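Local coordinates for protein leucyl-trna synthetase (PDB 5FOC) that is the editing domain of cytosolic leucyl-tRNA synthetase, the enzyme that joins leucine to its tRNA, and probably hydrolyses mischarged aminoacyl-tRNA, at residues A[234-242]-A[285-295]; A[146-154]-A[179-190]. The protein carries 2 engineered substitutions. All coordinates share one frame; numbering follows the deposited sequence.

Contact 1 of 2, residues A[234-242]-A[285-295]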
loop_
_atom_site.group_PDB
_atom_site.type_symbol
_atom_site.label_atom_id
_atom_site.label_comp_id
_atom_site.label_asym_id
_atom_site.label_seq_id
_atom_site.Cartn_x
_atom_site.Cartn_y
_atom_site.Cartn_z
ATOM N N LYS A 234 -10.036 4.065 10.432
ATOM C CA LYS A 234 -10.620 4.068 11.757
ATOM C C LYS A 234 -9.564 3.663 12.791
ATOM O O LYS A 234 -9.438 4.318 13.893
ATOM C CB LYS A 234 -11.788 3.084 11.842
ATOM C CG LYS A 234 -12.513 3.196 13.190
ATOM C CD LYS A 234 -13.739 2.350 13.313
ATOM C CE LYS A 234 -13.393 0.940 13.662
ATOM N NZ LYS A 234 -14.576 0.250 14.218
ATOM N N ILE A 235 -8.887 2.547 12.518
ATOM C CA ILE A 235 -7.765 2.042 13.359
ATOM C C ILE A 235 -6.423 2.365 12.746
ATOM O O ILE A 235 -6.302 2.585 11.499
ATOM C CB ILE A 235 -7.875 0.527 13.649
ATOM C CG1 ILE A 235 -7.738 -0.340 12.384
ATOM C CG2 ILE A 235 -9.168 0.237 14.363
ATOM C CD1 ILE A 235 -7.916 -1.819 12.594
ATOM N N LYS A 236 -5.387 2.380 13.558
ATOM C CA LYS A 236 -4.050 2.803 13.125
ATOM C C LYS A 236 -2.960 1.700 13.253
ATOM O O LYS A 236 -1.769 1.992 13.134
ATOM C CB LYS A 236 -3.620 4.101 13.865
ATOM C CG LYS A 236 -4.607 5.259 13.823
ATOM C CD LYS A 236 -4.948 5.728 12.370
ATOM C CE LYS A 236 -5.949 6.901 12.390
ATOM N NZ LYS A 236 -6.322 7.328 11.035
ATOM N N ASN A 237 -3.365 0.456 13.462
ATOM C CA ASN A 237 -2.429 -0.658 13.528
ATOM C C ASN A 237 -2.553 -1.607 12.350
ATOM O O ASN A 237 -2.836 -2.793 12.485
ATOM C CB ASN A 237 -2.556 -1.417 14.874
ATOM C CG ASN A 237 -3.891 -2.080 15.059
ATOM O OD1 ASN A 237 -4.909 -1.498 14.718
ATOM N ND2 ASN A 237 -3.920 -3.272 15.685
ATOM N N LEU A 238 -2.305 -1.047 11.166
ATOM C CA LEU A 238 -2.542 -1.785 9.948
ATOM C C LEU A 238 -1.301 -2.551 9.552
ATOM O O LEU A 238 -0.400 -2.035 8.849
ATOM C CB LEU A 238 -2.921 -0.782 8.854
ATOM C CG LEU A 238 -3.933 0.276 9.212
ATOM C CD1 LEU A 238 -4.246 1.176 7.974
ATOM C CD2 LEU A 238 -5.201 -0.341 9.705
ATOM N N TYR A 239 -1.210 -3.776 10.020
ATOM C CA TYR A 239 -0.006 -4.542 9.813
ATOM C C TYR A 239 0.085 -4.879 8.336
ATOM O O TYR A 239 -0.967 -5.124 7.689
ATOM C CB TYR A 239 0.004 -5.790 10.684
ATOM C CG TYR A 239 -0.091 -5.412 12.156
ATOM C CD1 TYR A 239 0.913 -4.702 12.769
ATOM C CD2 TYR A 239 -1.235 -5.696 12.866
ATOM C CE1 TYR A 239 0.772 -4.336 14.117
ATOM C CE2 TYR A 239 -1.354 -5.358 14.226
ATOM C CZ TYR A 239 -0.356 -4.640 14.790
ATOM O OH TYR A 239 -0.493 -4.307 16.146
ATOM N N ILE A 240 1.321 -4.990 7.882
ATOM C CA ILE A 240 1.574 -5.476 6.501
ATOM C C ILE A 240 1.422 -6.991 6.480
ATOM O O ILE A 240 2.127 -7.710 7.210
ATOM C CB ILE A 240 2.912 -5.041 5.942
ATOM C CG1 ILE A 240 2.939 -3.540 5.839
ATOM C CG2 ILE A 240 3.138 -5.648 4.546
ATOM C CD1 ILE A 240 4.211 -2.893 5.363
ATOM N N LEU A 241 0.575 -7.511 5.571
ATOM C CA LEU A 241 0.358 -8.914 5.397
ATOM C C LEU A 241 0.663 -9.362 3.960
ATOM O O LEU A 241 0.555 -8.536 3.077
ATOM C CB LEU A 241 -1.083 -9.277 5.705
ATOM C CG LEU A 241 -1.678 -9.051 7.095
ATOM C CD1 LEU A 241 -3.108 -9.539 7.110
ATOM C CD2 LEU A 241 -0.864 -9.813 8.113
ATOM N N PRO A 242 1.042 -10.615 3.774
ATOM C CA PRO A 242 1.385 -11.097 2.427
ATOM C C PRO A 242 0.175 -11.526 1.598
ATOM O O PRO A 242 -0.670 -12.254 2.060
ATOM C CB PRO A 242 2.288 -12.275 2.710
ATOM C CG PRO A 242 1.729 -12.845 3.975
ATOM C CD PRO A 242 1.334 -11.644 4.801
ATOM N N LEU A 285 5.291 -12.307 12.069
ATOM C CA LEU A 285 3.863 -12.155 12.427
ATOM C C LEU A 285 3.540 -12.941 13.690
ATOM O O LEU A 285 4.029 -14.040 13.876
ATOM C CB LEU A 285 2.911 -12.649 11.305
ATOM C CG LEU A 285 2.758 -11.784 10.075
ATOM C CD1 LEU A 285 1.923 -12.554 9.050
ATOM C CD2 LEU A 285 2.102 -10.464 10.435
ATOM N N LYS A 286 2.681 -12.367 14.530
ATOM C CA LYS A 286 2.174 -13.042 15.720
ATOM C C LYS A 286 0.674 -13.109 15.665
ATOM O O LYS A 286 0.043 -12.185 15.138
ATOM C CB LYS A 286 2.639 -12.340 17.003
ATOM C CG LYS A 286 4.159 -12.256 17.143
ATOM C CD LYS A 286 4.633 -10.935 17.743
ATOM C CE LYS A 286 4.476 -9.761 16.777
ATOM N NZ LYS A 286 5.005 -8.493 17.359
ATOM N N GLU A 287 0.115 -14.196 16.214
ATOM C CA GLU A 287 -1.330 -14.448 16.271
ATOM C C GLU A 287 -2.113 -13.209 16.663
ATOM O O GLU A 287 -3.173 -12.937 16.132
ATOM C CB GLU A 287 -1.665 -15.501 17.356
ATOM C CG GLU A 287 -1.214 -16.903 17.025
ATOM C CD GLU A 287 -2.054 -17.993 17.664
ATOM O OE1 GLU A 287 -2.829 -17.714 18.611
ATOM O OE2 GLU A 287 -1.924 -19.146 17.207
ATOM N N GLU A 288 -1.617 -12.497 17.668
ATOM C CA GLU A 288 -2.328 -11.327 18.173
ATOM C C GLU A 288 -2.437 -10.162 17.181
ATOM O O GLU A 288 -3.251 -9.262 17.385
ATOM C CB GLU A 288 -1.698 -10.845 19.477
ATOM C CG GLU A 288 -0.229 -10.442 19.340
ATOM C CD GLU A 288 0.709 -11.428 20.022
ATOM O OE1 GLU A 288 0.559 -12.675 19.805
ATOM O OE2 GLU A 288 1.609 -10.940 20.750
ATOM N N GLN A 289 -1.612 -10.164 16.143
ATOM C CA GLN A 289 -1.707 -9.153 15.090
ATOM C C GLN A 289 -2.803 -9.447 14.091
ATOM O O GLN A 289 -3.090 -8.557 13.316
ATOM C CB GLN A 289 -0.389 -9.034 14.322
ATOM C CG GLN A 289 0.794 -8.617 15.175
ATOM C CD GLN A 289 2.066 -8.511 14.376
ATOM O OE1 GLN A 289 2.694 -9.513 14.083
ATOM N NE2 GLN A 289 2.462 -7.298 14.033
ATOM N N LEU A 290 -3.419 -10.631 14.131
ATOM C CA LEU A 290 -4.331 -11.053 13.063
ATOM C C LEU A 290 -5.788 -10.818 13.407
ATOM O O LEU A 290 -6.646 -11.351 12.752
ATOM C CB LEU A 290 -4.123 -12.516 12.736
ATOM C CG LEU A 290 -2.706 -12.930 12.449
ATOM C CD1 LEU A 290 -2.674 -14.403 12.171
ATOM C CD2 LEU A 290 -2.149 -12.192 11.260
ATOM N N LYS A 291 -6.073 -10.017 14.440
ATOM C CA LYS A 291 -7.453 -9.876 14.916
ATOM C C LYS A 291 -8.095 -8.522 14.602
ATOM O O LYS A 291 -9.118 -8.197 15.214
ATOM C CB LYS A 291 -7.531 -10.173 16.411
ATOM C CG LYS A 291 -7.076 -11.584 16.775
ATOM C CD LYS A 291 -7.081 -11.807 18.299
ATOM C CE LYS A 291 -6.172 -12.950 18.721
ATOM N NZ LYS A 291 -6.360 -14.199 17.929
ATOM N N ASN A 292 -7.566 -7.763 13.627
ATOM C CA ASN A 292 -8.066 -6.401 13.431
ATOM C C ASN A 292 -9.406 -6.508 12.716
ATOM O O ASN A 292 -9.530 -7.247 11.703
ATOM C CB ASN A 292 -7.147 -5.542 12.548
ATOM C CG ASN A 292 -5.852 -5.179 13.193
ATOM O OD1 ASN A 292 -5.687 -5.352 14.460
ATOM N ND2 ASN A 292 -4.926 -4.641 12.427
ATOM N N ASN A 293 -10.379 -5.750 13.201
ATOM C CA ASN A 293 -11.711 -5.612 12.583
ATOM C C ASN A 293 -11.675 -4.571 11.497
ATOM O O ASN A 293 -11.028 -3.530 11.667
ATOM C CB ASN A 293 -12.739 -5.133 13.630
ATOM C CG ASN A 293 -14.173 -5.161 13.112
ATOM O OD1 ASN A 293 -14.804 -6.210 13.066
ATOM N ND2 ASN A 293 -14.675 -4.016 12.690
ATOM N N SER A 294 -12.403 -4.838 10.399
ATOM C CA SER A 294 -12.627 -3.887 9.307
ATOM C C SER A 294 -14.049 -3.352 9.373
ATOM O O SER A 294 -14.975 -4.126 9.261
ATOM C CB SER A 294 -12.442 -4.655 8.043
ATOM O OG SER A 294 -12.811 -3.819 6.912
ATOM N N GLU A 295 -14.217 -2.054 9.617
ATOM C CA GLU A 295 -15.521 -1.464 9.744
ATOM C C GLU A 295 -16.098 -1.383 8.308
ATOM O O GLU A 295 -15.493 -0.765 7.485
ATOM C CB GLU A 295 -15.441 -0.066 10.321
ATOM C CG GLU A 295 -16.784 0.565 10.612
ATOM C CD GLU A 295 -17.461 -0.006 11.834
ATOM O OE1 GLU A 295 -16.768 -0.223 12.878
ATOM O OE2 GLU A 295 -18.689 -0.248 11.732
#

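Contact 2 of 2, residues A[146-154]-A[179-190]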
loop_
_atom_site.group_PDB
_atom_site.type_symbol
_atom_site.label_atom_id
_atom_site.label_comp_id
_atom_site.label_asym_id
_atom_site.label_seq_id
_atom_site.Cartn_x
_atom_site.Cartn_y
_atom_site.Cartn_z
ATOM N N TYR A 146 10.136 -7.750 -5.407
ATOM C CA TYR A 146 10.868 -6.575 -5.012
ATOM C C TYR A 146 10.052 -5.288 -5.011
ATOM O O TYR A 146 9.261 -5.005 -5.900
ATOM C CB TYR A 146 12.071 -6.385 -5.913
ATOM C CG TYR A 146 13.190 -7.340 -5.649
ATOM C CD1 TYR A 146 13.939 -7.222 -4.486
ATOM C CD2 TYR A 146 13.555 -8.319 -6.553
ATOM C CE1 TYR A 146 14.974 -8.093 -4.222
ATOM C CE2 TYR A 146 14.608 -9.184 -6.312
ATOM C CZ TYR A 146 15.324 -9.038 -5.121
ATOM O OH TYR A 146 16.362 -9.880 -4.895
ATOM N N TYR A 147 10.269 -4.476 -3.990
ATOM C CA TYR A 147 9.718 -3.134 -3.948
ATOM C C TYR A 147 10.845 -2.129 -3.919
ATOM O O TYR A 147 11.910 -2.392 -3.337
ATOM C CB TYR A 147 8.722 -2.957 -2.786
ATOM C CG TYR A 147 7.459 -3.734 -3.020
ATOM C CD1 TYR A 147 7.397 -5.101 -2.759
ATOM C CD2 TYR A 147 6.340 -3.124 -3.614
ATOM C CE1 TYR A 147 6.252 -5.829 -3.013
ATOM C CE2 TYR A 147 5.187 -3.835 -3.823
ATOM C CZ TYR A 147 5.143 -5.186 -3.566
ATOM O OH TYR A 147 4.007 -5.914 -3.842
ATOM N N TYR A 148 10.597 -0.957 -4.481
ATOM C CA TYR A 148 11.579 0.087 -4.608
ATOM C C TYR A 148 11.283 1.230 -3.643
ATOM O O TYR A 148 10.163 1.548 -3.369
ATOM C CB TYR A 148 11.602 0.615 -6.083
ATOM C CG TYR A 148 12.212 -0.401 -7.006
ATOM C CD1 TYR A 148 11.513 -1.571 -7.340
ATOM C CD2 TYR A 148 13.475 -0.212 -7.562
ATOM C CE1 TYR A 148 12.059 -2.519 -8.201
ATOM C CE2 TYR A 148 14.015 -1.141 -8.462
ATOM C CZ TYR A 148 13.307 -2.294 -8.762
ATOM O OH TYR A 148 13.824 -3.239 -9.627
ATOM N N LEU A 149 12.366 1.824 -3.128
ATOM C CA LEU A 149 12.274 3.000 -2.261
ATOM C C LEU A 149 12.847 4.163 -3.066
ATOM O O LEU A 149 13.970 4.070 -3.548
ATOM C CB LEU A 149 13.119 2.826 -0.948
ATOM C CG LEU A 149 12.441 1.940 0.080
ATOM C CD1 LEU A 149 12.217 0.510 -0.335
ATOM C CD2 LEU A 149 13.357 1.978 1.295
ATOM N N THR A 150 12.075 5.254 -3.143
ATOM C CA THR A 150 12.429 6.451 -3.886
ATOM C C THR A 150 11.778 7.699 -3.254
ATOM O O THR A 150 10.672 7.626 -2.664
ATOM C CB THR A 150 11.997 6.337 -5.371
ATOM O OG1 THR A 150 12.715 7.320 -6.091
ATOM C CG2 THR A 150 10.540 6.543 -5.523
ATOM N N LEU A 151 12.467 8.822 -3.360
ATOM C CA LEU A 151 12.036 10.065 -2.749
ATOM C C LEU A 151 11.028 10.786 -3.637
ATOM O O LEU A 151 11.187 10.743 -4.881
ATOM C CB LEU A 151 13.248 10.963 -2.467
ATOM C CG LEU A 151 14.197 10.604 -1.276
ATOM C CD1 LEU A 151 15.509 11.337 -1.408
ATOM C CD2 LEU A 151 13.448 10.980 -0.020
ATOM N N GLY A 152 9.993 11.372 -3.075
ATOM C CA GLY A 152 9.007 12.082 -3.894
ATOM C C GLY A 152 8.340 13.192 -3.139
ATOM O O GLY A 152 8.637 13.448 -1.932
ATOM N N PHE A 153 7.405 13.810 -3.826
ATOM C CA PHE A 153 6.746 14.997 -3.352
ATOM C C PHE A 153 5.486 14.660 -2.575
ATOM O O PHE A 153 4.801 13.657 -2.850
ATOM C CB PHE A 153 6.354 15.871 -4.542
ATOM C CG PHE A 153 7.519 16.245 -5.445
ATOM C CD1 PHE A 153 8.439 17.195 -5.020
ATOM C CD2 PHE A 153 7.696 15.653 -6.689
ATOM C CE1 PHE A 153 9.522 17.550 -5.778
ATOM C CE2 PHE A 153 8.776 16.032 -7.498
ATOM C CZ PHE A 153 9.695 16.974 -7.040
ATOM N N ASP A 154 5.166 15.548 -1.629
ATOM C CA ASP A 154 3.976 15.399 -0.802
ATOM C C ASP A 154 2.725 15.811 -1.540
ATOM O O ASP A 154 1.648 15.296 -1.240
ATOM C CB ASP A 154 4.104 16.202 0.508
ATOM C CG ASP A 154 3.113 15.743 1.573
ATOM O OD1 ASP A 154 3.149 14.543 1.962
ATOM O OD2 ASP A 154 2.293 16.584 2.005
ATOM N N CYS A 179 12.294 16.699 -1.709
ATOM C CA CYS A 179 11.312 15.619 -1.667
ATOM C C CYS A 179 11.190 15.092 -0.228
ATOM O O CYS A 179 12.138 14.441 0.297
ATOM C CB CYS A 179 11.755 14.501 -2.591
ATOM S SG CYS A 179 11.764 14.997 -4.314
ATOM N N PRO A 180 10.047 15.362 0.427
ATOM C CA PRO A 180 10.008 15.035 1.897
ATOM C C PRO A 180 9.643 13.610 2.225
ATOM O O PRO A 180 9.697 13.222 3.400
ATOM C CB PRO A 180 8.900 15.951 2.406
ATOM C CG PRO A 180 7.978 16.060 1.231
ATOM C CD PRO A 180 8.896 16.206 0.054
ATOM N N ASN A 181 9.225 12.809 1.248
ATOM C CA ASN A 181 8.687 11.466 1.498
ATOM C C ASN A 181 9.524 10.402 0.838
ATOM O O ASN A 181 9.955 10.583 -0.335
ATOM C CB ASN A 181 7.233 11.364 0.963
ATOM C CG ASN A 181 6.306 12.367 1.610
ATOM O OD1 ASN A 181 6.597 12.854 2.713
ATOM N ND2 ASN A 181 5.208 12.704 0.958
ATOM N N ILE A 182 9.794 9.318 1.567
ATOM C CA ILE A 182 10.332 8.108 1.016
ATOM C C ILE A 182 9.136 7.271 0.633
ATOM O O ILE A 182 8.441 6.785 1.479
ATOM C CB ILE A 182 11.225 7.337 1.995
ATOM C CG1 ILE A 182 12.452 8.165 2.316
ATOM C CG2 ILE A 182 11.630 6.007 1.414
ATOM C CD1 ILE A 182 13.136 7.764 3.596
ATOM N N TYR A 183 8.909 7.067 -0.689
ATOM C CA TYR A 183 7.881 6.159 -1.142
ATOM C C TYR A 183 8.342 4.753 -1.427
ATOM O O TYR A 183 9.441 4.556 -1.904
ATOM C CB TYR A 183 7.226 6.734 -2.411
ATOM C CG TYR A 183 6.424 8.002 -2.209
ATOM C CD1 TYR A 183 5.442 8.093 -1.198
ATOM C CD2 TYR A 183 6.661 9.159 -2.977
ATOM C CE1 TYR A 183 4.690 9.250 -1.017
ATOM C CE2 TYR A 183 5.916 10.327 -2.786
ATOM C CZ TYR A 183 4.923 10.375 -1.813
ATOM O OH TYR A 183 4.151 11.471 -1.531
ATOM N N VAL A 184 7.504 3.780 -1.067
ATOM C CA VAL A 184 7.734 2.394 -1.369
ATOM C C VAL A 184 6.677 1.993 -2.421
ATOM O O VAL A 184 5.461 2.188 -2.213
ATOM C CB VAL A 184 7.551 1.456 -0.158
ATOM C CG1 VAL A 184 7.988 0.061 -0.503
ATOM C CG2 VAL A 184 8.382 1.970 1.040
ATOM N N CYS A 185 7.161 1.391 -3.498
ATOM C CA CYS A 185 6.266 1.072 -4.659
ATOM C C CYS A 185 6.955 0.096 -5.590
ATOM O O CYS A 185 8.155 -0.100 -5.551
ATOM C CB CYS A 185 5.918 2.351 -5.377
ATOM S SG CYS A 185 7.337 3.274 -6.010
ATOM N N SER A 186 6.148 -0.470 -6.496
ATOM C CA SER A 186 6.658 -1.391 -7.477
ATOM C C SER A 186 7.480 -0.658 -8.589
ATOM O O SER A 186 7.339 0.542 -8.837
ATOM C CB SER A 186 5.476 -2.121 -8.148
ATOM O OG SER A 186 4.628 -1.190 -8.810
ATOM N N GLU A 187 8.340 -1.445 -9.230
ATOM C CA GLU A 187 9.046 -0.999 -10.424
ATOM C C GLU A 187 8.064 -0.485 -11.468
ATOM O O GLU A 187 8.248 0.615 -12.011
ATOM C CB GLU A 187 9.847 -2.144 -11.038
ATOM C CG GLU A 187 10.771 -1.694 -12.153
ATOM C CD GLU A 187 11.509 -2.834 -12.792
ATOM O OE1 GLU A 187 11.222 -4.004 -12.486
ATOM O OE2 GLU A 187 12.371 -2.549 -13.627
ATOM N N ASN A 188 7.023 -1.272 -11.686
ATOM C CA ASN A 188 5.930 -0.911 -12.624
ATOM C C ASN A 188 5.447 0.519 -12.477
ATOM O O ASN A 188 5.173 1.194 -13.448
ATOM C CB ASN A 188 4.730 -1.840 -12.433
ATOM C CG ASN A 188 3.545 -1.444 -13.277
ATOM O OD1 ASN A 188 3.582 -1.669 -14.530
ATOM N ND2 ASN A 188 2.518 -0.859 -12.700
ATOM N N SER A 189 5.283 0.984 -11.243
ATOM C CA SER A 189 4.719 2.314 -11.029
ATOM C C SER A 189 5.673 3.475 -11.289
ATOM O O SER A 189 5.234 4.593 -11.400
ATOM C CB SER A 189 4.131 2.424 -9.620
ATOM O OG SER A 189 5.144 2.348 -8.643
ATOM N N LEU A 190 6.971 3.236 -11.368
ATOM C CA LEU A 190 7.940 4.328 -11.209
ATOM C C LEU A 190 7.826 5.439 -12.234
ATOM O O LEU A 190 7.627 6.599 -11.902
ATOM C CB LEU A 190 9.360 3.785 -11.146
ATOM C CG LEU A 190 9.755 3.020 -9.855
ATOM C CD1 LEU A 190 11.109 2.376 -10.057
ATOM C CD2 LEU A 190 9.761 3.892 -8.584
HETATM O O HOH W 1 8.719 -4.175 -8.455
HETATM O O HOH W 2 11.327 -5.591 -9.979
HETATM O O HOH W 3 5.397 15.089 3.713
#

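Contact 1 of 2, residues A[234-242]-A[285-295]
The side-chain amide nitrogen ND2 of Asn292 is gripped by two backbone carbonyls: it donates to Asn237 O at 2.8 Å, and also to Asn137 O, the residue just before strand 138-141. The bond to Asn237 is bent, 133° at the hydrogen, and the nitrogen lies above the carbonyl plane. A weak return bond runs from Asn237 ND2 to Asn292 OD1 (3.0 Å), the two amide planes well turned from each other. Asn237 reaches it because its CG sits between backbone N and carbonyl carbon (chi1 64°). At Tyr239, in the strand, the ring has Gln289 over one face: Gln289 CG is 4.1 Å from the ring centroid, 12° off the normal, and NE2 comes within 3.3 Å of Tyr239 CD1. Gln289 OE1 takes the backbone N-H of Lys286 in the carbonyl plane, which fixes how the amide is turned over the ring. Beyond, Leu241 CD2 packs on Leu285 CD2 at 3.8 Å. At the other, solvent-facing end, Lys234 NZ forms a salt bridge with Glu295 OE1 (2.6 Å), in which the carboxylate oxygen uses its anti lone pair. No bond between the two segments runs from backbone to backbone; each cross-segment bond uses at least one side chain.

Contact 2 of 2, residues A[146-154]-A[179-190]
Phe153 O, just past the end of strand 146-152, is met by the phenol of Tyr183 from across the strand pair: Tyr183 OH donates to it at 2.6 Å, from well above the carbonyl plane, while the oxygen lies at the edge of the tyrosine ring. The same hydroxyl accepts from Asn181 ND2, whose other bond runs to Asp154 OD1 at 2.9 Å, nearly straight at 171° and in the amide plane. Asp154 OD1 uses its anti lone pair here and also pairs with Lys12. To reach this site the Tyr183 ring passes beside Gly152, with CE2 3.7 Å from Gly152 CA. Over one face of the Phe153 ring sits the Cys179 sulfur, SG 4.0 Å from the centroid, placed there with SG anti to the carbonyl carbon (chi1 -65°). Between the strands six backbone bonds join the hydrogen-bonded pairs Tyr148-Cys185, Thr150-Tyr183 and Gly152-Asn181, and Leu149, Leu151, Ile182 and Val184 form an apolar face. At the far end Tyr148 CE1 packs on Glu187 CB (3.6 Å), and a water bridges Tyr146 O to Glu187 N. An angle of 147° between strand directions marks a twisted antiparallel pair, part of the large mixed sheet of this class Ia synthetase's editing domain.

Contacts 1 and 2 follow one another along the chain, 146-190 closing before 234-295 begins, and lie on opposite sides of the chain's centre. Their centres are 24 Å apart and their nearest atoms about 8 Å, without touching. Both reach the same mixed sheet, yet in different ways: contact 2 pairs two of its strands, 181-185 also running parallel to 120-127 and 146-152 antiparallel to 216-219, whereas contact 1 lays a loop with a short 3-10 turn against strand 238-242, which pairs with 138-141 and 227-229. Contact 2 is the more buried (13 of 18 touching residues, against 8 of 14) and buries 982 Å² between its segments, both sides summed, against 526 Å².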